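Local coordinates for cell division protein FtsI/penicillin binding protein 2 (Legionella pneumophila subsp. pneumophila ATCC 43290, PDB 4ZTK) that probably cross-links peptidoglycan as a D,D-transpeptidase of the penicillin-binding protein family, serving cell-wall synthesis during cell division, at residues A[43-48]-A[187-192]; A[59-64]-A[70-75]. One frame throughout, in Å; residues are numbered along the deposited sequence.

Contact 1 (A[43-48]-A[187-192])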
ATOM      1  N   SER A  43      15.535  -5.841  -6.238  1.00 38.34           N
ATOM      2  CA  SER A  43      15.199  -4.476  -6.627  1.00 34.61           C
ATOM      3  C   SER A  43      14.364  -3.789  -5.554  1.00 33.27           C
ATOM      4  O   SER A  43      13.971  -4.400  -4.560  1.00 33.12           O
ATOM      5  CB  SER A  43      14.438  -4.453  -7.953  1.00 36.47           C
ATOM      6  OG  SER A  43      13.101  -4.893  -7.773  1.00 38.02           O
ATOM      7  N   GLY A  44      14.082  -2.514  -5.767  1.00 32.12           N
ATOM      8  CA  GLY A  44      13.233  -1.779  -4.854  1.00 29.88           C
ATOM      9  C   GLY A  44      12.770  -0.494  -5.492  1.00 26.07           C
ATOM     10  O   GLY A  44      13.416   0.018  -6.402  1.00 31.59           O
ATOM     11  N   VAL A  45      11.653   0.032  -5.010  1.00 28.38           N
ATOM     12  CA  VAL A  45      11.090   1.256  -5.553  1.00 32.05           C
ATOM     13  C   VAL A  45      10.409   2.051  -4.447  1.00 30.66           C
ATOM     14  O   VAL A  45       9.818   1.473  -3.535  1.00 30.08           O
ATOM     15  CB  VAL A  45      10.080   0.952  -6.689  1.00 33.75           C
ATOM     16  CG1 VAL A  45       9.024  -0.048  -6.220  1.00 23.63           C
ATOM     17  CG2 VAL A  45       9.420   2.237  -7.206  1.00 29.76           C
ATOM     18  N   ILE A  46      10.526   3.374  -4.515  1.00 27.55           N
ATOM     19  CA  ILE A  46       9.757   4.263  -3.657  1.00 27.32           C
ATOM     20  C   ILE A  46       9.032   5.295  -4.509  1.00 28.29           C
ATOM     21  O   ILE A  46       9.614   5.886  -5.422  1.00 29.79           O
ATOM     22  CB  ILE A  46      10.647   5.011  -2.653  1.00 32.71           C
ATOM     23  CG1 ILE A  46      11.398   4.027  -1.758  1.00 29.02           C
ATOM     24  CG2 ILE A  46       9.809   5.953  -1.804  1.00 27.89           C
ATOM     25  CD1 ILE A  46      12.408   4.699  -0.857  1.00 29.85           C
ATOM     26  N   ALA A  47       7.760   5.515  -4.208  1.00 30.35           N
ATOM     27  CA  ALA A  47       6.998   6.549  -4.888  1.00 34.47           C
ATOM     28  C   ALA A  47       6.319   7.456  -3.873  1.00 29.08           C
ATOM     29  O   ALA A  47       5.902   7.003  -2.803  1.00 25.63           O
ATOM     30  CB  ALA A  47       5.976   5.932  -5.837  1.00 31.35           C
ATOM     31  N   ILE A  48       6.243   8.740  -4.203  1.00 29.94           N
ATOM     32  CA  ILE A  48       5.531   9.717  -3.391  1.00 31.34           C
ATOM     33  C   ILE A  48       4.460  10.360  -4.256  1.00 31.46           C
ATOM     34  O   ILE A  48       4.686  10.618  -5.429  1.00 30.45           O
ATOM     35  CB  ILE A  48       6.458  10.838  -2.885  1.00 30.14           C
ATOM     36  CG1 ILE A  48       7.799  10.276  -2.404  1.00 29.23           C
ATOM     37  CG2 ILE A  48       5.765  11.657  -1.799  1.00 31.41           C
ATOM     38  CD1 ILE A  48       7.712   9.437  -1.190  1.00 36.82           C
ATOM     39  N   VAL A 187      -1.974  -4.592  -9.897  1.00 32.59           N
ATOM     40  CA  VAL A 187      -1.718  -3.175  -9.667  1.00 28.37           C
ATOM     41  C   VAL A 187      -0.345  -2.780 -10.202  1.00 33.99           C
ATOM     42  O   VAL A 187       0.483  -3.633 -10.518  1.00 31.36           O
ATOM     43  CB  VAL A 187      -1.815  -2.784  -8.160  1.00 30.63           C
ATOM     44  CG1 VAL A 187      -3.187  -3.122  -7.595  1.00 27.78           C
ATOM     45  CG2 VAL A 187      -0.710  -3.453  -7.338  1.00 21.21           C
ATOM     46  N   THR A 188      -0.124  -1.479 -10.330  1.00 30.47           N
ATOM     47  CA  THR A 188       1.208  -0.948 -10.564  1.00 33.77           C
ATOM     48  C   THR A 188       1.522  -0.039  -9.389  1.00 32.32           C
ATOM     49  O   THR A 188       0.649   0.227  -8.561  1.00 29.57           O
ATOM     50  CB  THR A 188       1.286  -0.128 -11.866  1.00 34.37           C
ATOM     51  OG1 THR A 188       0.376   0.976 -11.792  1.00 34.64           O
ATOM     52  CG2 THR A 188       0.942  -0.991 -13.077  1.00 32.83           C
ATOM     53  N   ILE A 189       2.762   0.424  -9.302  1.00 32.74           N
ATOM     54  CA  ILE A 189       3.140   1.367  -8.255  1.00 35.15           C
ATOM     55  C   ILE A 189       2.239   2.595  -8.348  1.00 31.00           C
ATOM     56  O   ILE A 189       1.693   3.054  -7.347  1.00 28.47           O
ATOM     57  CB  ILE A 189       4.616   1.799  -8.385  1.00 37.08           C
ATOM     58  CG1 ILE A 189       5.541   0.606  -8.147  1.00 34.21           C
ATOM     59  CG2 ILE A 189       4.932   2.906  -7.403  1.00 33.48           C
ATOM     60  CD1 ILE A 189       5.376  -0.016  -6.777  1.00 32.99           C
ATOM     61  N   GLU A 190       2.063   3.093  -9.568  1.00 29.36           N
ATOM     62  CA  GLU A 190       1.228   4.266  -9.822  1.00 31.05           C
ATOM     63  C   GLU A 190      -0.240   4.083  -9.419  1.00 34.61           C
ATOM     64  O   GLU A 190      -0.828   4.963  -8.792  1.00 33.12           O
ATOM     65  CB  GLU A 190       1.311   4.674 -11.296  1.00 34.57           C
ATOM     66  CG  GLU A 190       0.553   5.956 -11.625  1.00 39.74           C
ATOM     67  CD  GLU A 190       0.777   6.430 -13.056  1.00 58.47           C
ATOM     68  OE1 GLU A 190       0.803   7.660 -13.281  1.00 62.19           O
ATOM     69  OE2 GLU A 190       0.923   5.574 -13.955  1.00 61.33           O
ATOM     70  N   SER A 191      -0.840   2.956  -9.783  1.00 33.47           N
ATOM     71  CA  SER A 191      -2.259   2.770  -9.497  1.00 30.34           C
ATOM     72  C   SER A 191      -2.474   2.550  -8.005  1.00 25.85           C
ATOM     73  O   SER A 191      -3.439   3.048  -7.428  1.00 30.26           O
ATOM     74  CB  SER A 191      -2.850   1.615 -10.314  1.00 30.05           C
ATOM     75  OG  SER A 191      -2.482   0.354  -9.779  1.00 29.92           O
ATOM     76  N   LEU A 192      -1.557   1.823  -7.374  1.00 26.39           N
ATOM     77  CA  LEU A 192      -1.692   1.515  -5.954  1.00 23.99           C
ATOM     78  C   LEU A 192      -1.561   2.761  -5.076  1.00 33.95           C
ATOM     79  O   LEU A 192      -2.358   2.969  -4.158  1.00 29.21           O
ATOM     80  CB  LEU A 192      -0.691   0.437  -5.524  1.00 25.75           C
ATOM     81  CG  LEU A 192      -0.836  -0.057  -4.078  1.00 27.75           C
ATOM     82  CD1 LEU A 192      -2.258  -0.572  -3.796  1.00 25.81           C
ATOM     83  CD2 LEU A 192       0.203  -1.133  -3.754  1.00 24.31           C
TER
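I189, at the start of helix 189-200, lays its side chain over V45 and A47 of strand 43-49, a helix-on-sheet contact within the transpeptidase domain, whose five-stranded antiparallel sheet belongs to the beta-lactamase and penicillin-binding protein fold. The strand alternates, so V45 and A47 both direct their side chains toward the helix, while I46 between them turns to the other face of the sheet, where helix 22-38 packs against it. I189 divides its two branches between the two strand residues. Its CG1 stands beside its backbone N (chi1 -65°), and the bend at chi2 brings I189 CD1 against V45 CG1 at 3.7 Å. The other branch, CG2, meets the methyl group of A47. V45 answers with one branch: CG1, set between the backbone N and the carbonyl carbon (chi1 53°), is turned to the helix, where the two side chains lie alongside, pointing opposite ways. The CA atoms of A47 and I189 are the nearest across the contact, 7.3 Å apart. All three residues are buried, and F59 of the adjoining strand and V279 of strand 274-281 extend the apolar patch around I189. Just before I189, T188 N-caps the helix in a capping box with S191: T188 N donates to S191 OG at 3.0 Å with an almost straight N-H...O angle of 170°, and S191 N returns a bond to T188 OG1 at 3.1 Å. These reciprocal bonds fix the first turn from which I189 projects, and I189 CG2 ends 3.6 Å from A47 CB.

Contact 2 (A[59-64]-A[70-75])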
ATOM      1  N   PHE A  59       9.635   9.408  -7.725  1.00 32.99           N
ATOM      2  CA  PHE A  59       9.655   8.003  -8.099  1.00 35.53           C
ATOM      3  C   PHE A  59      11.106   7.601  -8.314  1.00 36.73           C
ATOM      4  O   PHE A  59      11.787   8.168  -9.162  1.00 41.85           O
ATOM      5  CB  PHE A  59       8.862   7.805  -9.395  1.00 35.59           C
ATOM      6  CG  PHE A  59       8.645   6.363  -9.771  1.00 39.47           C
ATOM      7  CD1 PHE A  59       9.670   5.609 -10.324  1.00 42.02           C
ATOM      8  CD2 PHE A  59       7.408   5.771  -9.596  1.00 35.44           C
ATOM      9  CE1 PHE A  59       9.467   4.288 -10.672  1.00 41.15           C
ATOM     10  CE2 PHE A  59       7.198   4.447  -9.944  1.00 43.27           C
ATOM     11  CZ  PHE A  59       8.230   3.706 -10.483  1.00 43.94           C
ATOM     12  N   ALA A  60      11.588   6.633  -7.543  1.00 34.73           N
ATOM     13  CA  ALA A  60      12.941   6.125  -7.750  1.00 34.13           C
ATOM     14  C   ALA A  60      13.011   4.623  -7.534  1.00 36.39           C
ATOM     15  O   ALA A  60      12.325   4.075  -6.668  1.00 37.12           O
ATOM     16  CB  ALA A  60      13.930   6.835  -6.842  1.00 32.49           C
ATOM     17  N   GLU A  61      13.845   3.963  -8.328  1.00 29.35           N
ATOM     18  CA  GLU A  61      14.062   2.531  -8.176  1.00 33.40           C
ATOM     19  C   GLU A  61      15.543   2.189  -8.278  1.00 30.44           C
ATOM     20  O   GLU A  61      16.324   2.934  -8.866  1.00 36.52           O
ATOM     21  CB  GLU A  61      13.253   1.740  -9.214  1.00 35.63           C
ATOM     22  CG  GLU A  61      13.649   2.009 -10.659  1.00 42.25           C
ATOM     23  CD  GLU A  61      12.728   1.322 -11.660  1.00 47.97           C
ATOM     24  OE1 GLU A  61      12.489   1.902 -12.743  1.00 57.20           O
ATOM     25  OE2 GLU A  61      12.247   0.207 -11.371  1.00 38.88           O
ATOM     26  N   SER A  62      15.919   1.061  -7.691  1.00 34.79           N
ATOM     27  CA  SER A  62      17.288   0.570  -7.743  1.00 37.53           C
ATOM     28  C   SER A  62      17.249  -0.941  -7.912  1.00 45.72           C
ATOM     29  O   SER A  62      16.483  -1.620  -7.224  1.00 36.93           O
ATOM     30  CB  SER A  62      18.031   0.931  -6.457  1.00 37.86           C
ATOM     31  OG  SER A  62      19.392   0.537  -6.520  1.00 39.23           O
ATOM     32  N   SER A  63      18.057  -1.460  -8.835  1.00 51.07           N
ATOM     33  CA  SER A  63      18.104  -2.898  -9.107  1.00 64.24           C
ATOM     34  C   SER A  63      19.543  -3.383  -9.150  1.00 69.47           C
ATOM     35  O   SER A  63      20.400  -2.726  -9.738  1.00 64.18           O
ATOM     36  CB  SER A  63      17.419  -3.221 -10.435  1.00 67.07           C
ATOM     37  OG  SER A  63      16.037  -2.910 -10.386  1.00 80.16           O
ATOM     38  N   LYS A  64      19.810  -4.534  -8.539  1.00 78.37           N
ATOM     39  CA  LYS A  64      21.183  -5.027  -8.446  1.00 86.68           C
ATOM     40  C   LYS A  64      21.701  -5.628  -9.752  1.00 92.55           C
ATOM     41  O   LYS A  64      22.882  -5.496 -10.076  1.00 93.18           O
ATOM     42  CB  LYS A  64      21.359  -6.008  -7.276  1.00 84.64           C
ATOM     43  CG  LYS A  64      20.591  -7.320  -7.389  1.00 86.06           C
ATOM     44  CD  LYS A  64      21.080  -8.315  -6.336  1.00 85.38           C
ATOM     45  CE  LYS A  64      20.148  -9.512  -6.194  1.00 83.81           C
ATOM     46  NZ  LYS A  64      20.017 -10.296  -7.453  1.00 85.53           N
ATOM     47  N   SER A  70      11.272  -2.229 -15.445  1.00 49.19           N
ATOM     48  CA  SER A  70      11.171  -1.101 -14.539  1.00 44.79           C
ATOM     49  C   SER A  70       9.875  -1.152 -13.734  1.00 44.32           C
ATOM     50  O   SER A  70       8.838  -1.581 -14.238  1.00 40.02           O
ATOM     51  CB  SER A  70      11.239   0.212 -15.314  1.00 38.86           C
ATOM     52  OG  SER A  70      10.903   1.299 -14.469  1.00 38.46           O
ATOM     53  N   TRP A  71       9.938  -0.697 -12.486  1.00 39.59           N
ATOM     54  CA  TRP A  71       8.744  -0.563 -11.662  1.00 32.84           C
ATOM     55  C   TRP A  71       7.820   0.538 -12.177  1.00 38.49           C
ATOM     56  O   TRP A  71       6.726   0.724 -11.653  1.00 36.76           O
ATOM     57  CB  TRP A  71       9.116  -0.284 -10.206  1.00 29.76           C
ATOM     58  CG  TRP A  71       9.657  -1.475  -9.497  1.00 33.20           C
ATOM     59  CD1 TRP A  71      10.967  -1.763  -9.252  1.00 33.20           C
ATOM     60  CD2 TRP A  71       8.896  -2.554  -8.942  1.00 33.91           C
ATOM     61  NE1 TRP A  71      11.070  -2.954  -8.574  1.00 28.41           N
ATOM     62  CE2 TRP A  71       9.813  -3.458  -8.371  1.00 26.22           C
ATOM     63  CE3 TRP A  71       7.528  -2.842  -8.872  1.00 28.22           C
ATOM     64  CZ2 TRP A  71       9.406  -4.631  -7.738  1.00 34.29           C
ATOM     65  CZ3 TRP A  71       7.125  -4.006  -8.244  1.00 33.12           C
ATOM     66  CH2 TRP A  71       8.062  -4.886  -7.684  1.00 36.27           C
ATOM     67  N   LYS A  72       8.264   1.277 -13.191  1.00 42.04           N
ATOM     68  CA  LYS A  72       7.412   2.273 -13.823  1.00 45.08           C
ATOM     69  C   LYS A  72       6.239   1.590 -14.516  1.00 43.16           C
ATOM     70  O   LYS A  72       5.166   2.177 -14.655  1.00 39.18           O
ATOM     71  CB  LYS A  72       8.195   3.107 -14.841  1.00 54.67           C
ATOM     72  CG  LYS A  72       9.264   4.025 -14.252  1.00 63.62           C
ATOM     73  CD  LYS A  72       9.545   5.192 -15.197  1.00 70.08           C
ATOM     74  CE  LYS A  72      10.752   6.015 -14.762  1.00 73.43           C
ATOM     75  NZ  LYS A  72      12.036   5.401 -15.202  1.00 76.28           N
ATOM     76  N   SER A  73       6.442   0.347 -14.946  1.00 41.84           N
ATOM     77  CA  SER A  73       5.400  -0.381 -15.669  1.00 42.96           C
ATOM     78  C   SER A  73       5.045  -1.752 -15.077  1.00 45.96           C
ATOM     79  O   SER A  73       4.024  -2.339 -15.441  1.00 44.18           O
ATOM     80  CB  SER A  73       5.790  -0.534 -17.141  1.00 42.06           C
ATOM     81  OG  SER A  73       7.053  -1.166 -17.275  1.00 42.62           O
ATOM     82  N   ARG A  74       5.876  -2.252 -14.167  1.00 41.01           N
ATOM     83  CA  ARG A  74       5.726  -3.612 -13.638  1.00 39.08           C
ATOM     84  C   ARG A  74       4.382  -3.878 -12.946  1.00 36.21           C
ATOM     85  O   ARG A  74       3.915  -3.079 -12.136  1.00 35.57           O
ATOM     86  CB  ARG A  74       6.889  -3.946 -12.698  1.00 41.74           C
ATOM     87  CG  ARG A  74       6.860  -5.342 -12.106  1.00 43.63           C
ATOM     88  CD  ARG A  74       8.225  -5.689 -11.530  1.00 49.64           C
ATOM     89  NE  ARG A  74       8.211  -6.923 -10.752  1.00 47.72           N
ATOM     90  CZ  ARG A  74       9.285  -7.451 -10.173  1.00 46.20           C
ATOM     91  NH1 ARG A  74      10.463  -6.852 -10.287  1.00 37.26           N
ATOM     92  NH2 ARG A  74       9.183  -8.578  -9.482  1.00 49.34           N
ATOM     93  N   ILE A  75       3.773  -5.013 -13.272  1.00 38.45           N
ATOM     94  CA  ILE A  75       2.482  -5.394 -12.714  1.00 38.44           C
ATOM     95  C   ILE A  75       2.662  -6.393 -11.582  1.00 38.57           C
ATOM     96  O   ILE A  75       3.353  -7.398 -11.733  1.00 41.45           O
ATOM     97  CB  ILE A  75       1.567  -6.027 -13.784  1.00 41.16           C
ATOM     98  CG1 ILE A  75       1.282  -5.028 -14.909  1.00 45.63           C
ATOM     99  CG2 ILE A  75       0.265  -6.526 -13.154  1.00 38.37           C
ATOM    100  CD1 ILE A  75       0.374  -5.577 -16.000  1.00 48.97           C
TER
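E61 reaches across from strand 56-63 to the loop residues S70 and W71, its carboxylate lying at the edge of the indole, with the two planes 51° apart. E61 CG sits between the backbone N and the carbonyl carbon (chi1 63°), and the chain then runs out extended, carrying the carboxylate to the start of the loop segment. E61 OE2 accepts from W71 N at 2.7 Å in a nearly straight bond (172°), met on the syn side and somewhat out of the carboxylate plane; the same oxygen lies 3.2 Å from W71 CD1, near the plane of the ring. E61 OE1 accepts from the S70 hydroxyl, but the modelled 2.4 Å to S70 OG is shorter than a normal hydrogen bond and its exact length is doubtful. S70 OG also accepts from K72 N at 2.9 Å, closing an ST turn. Beside this polar grip, the F59 ring presents its edge to the W71 carbonyl, with F59 CZ 3.5 Å from W71 O, while K72 CG approaches F59 CE1 obliquely at 3.6 Å. Within the loop, R74 lays its CD over one face of the W71 indole, and its guanidinium forms a salt bridge with E281. The indole NE1 is bonded to S43 OG on the neighbouring strand. The contact thus ties an edge strand to an irregular segment, chiefly through the W71 N-H. With K72 NZ 4.3 Å from E61 OE1, beyond salt-bridge range, that donor and the nearby positive charge would be expected to stabilise E61 as a carboxylate.

How the contacts relate
From the N terminus, strand 43-49 is followed by its antiparallel neighbour 56-63, which forms the outermost strand on that side of the sheet. Contact 2 closes first, a short loop in which the chain leaves 59-64 and returns after five intervening residues at 70-75. Contact 1 closes a far longer excursion, from 43-48 to 187-192, taking in several helices; contact 2 is nested inside it. Their centres are about 7 Å apart, and paired strands join them, with I46 N 2.9 Å from A60 O, a probable hydrogen bond. Together they bring the loop after strand 56-63 and helix 189-200 against neighbouring strands of one sheet.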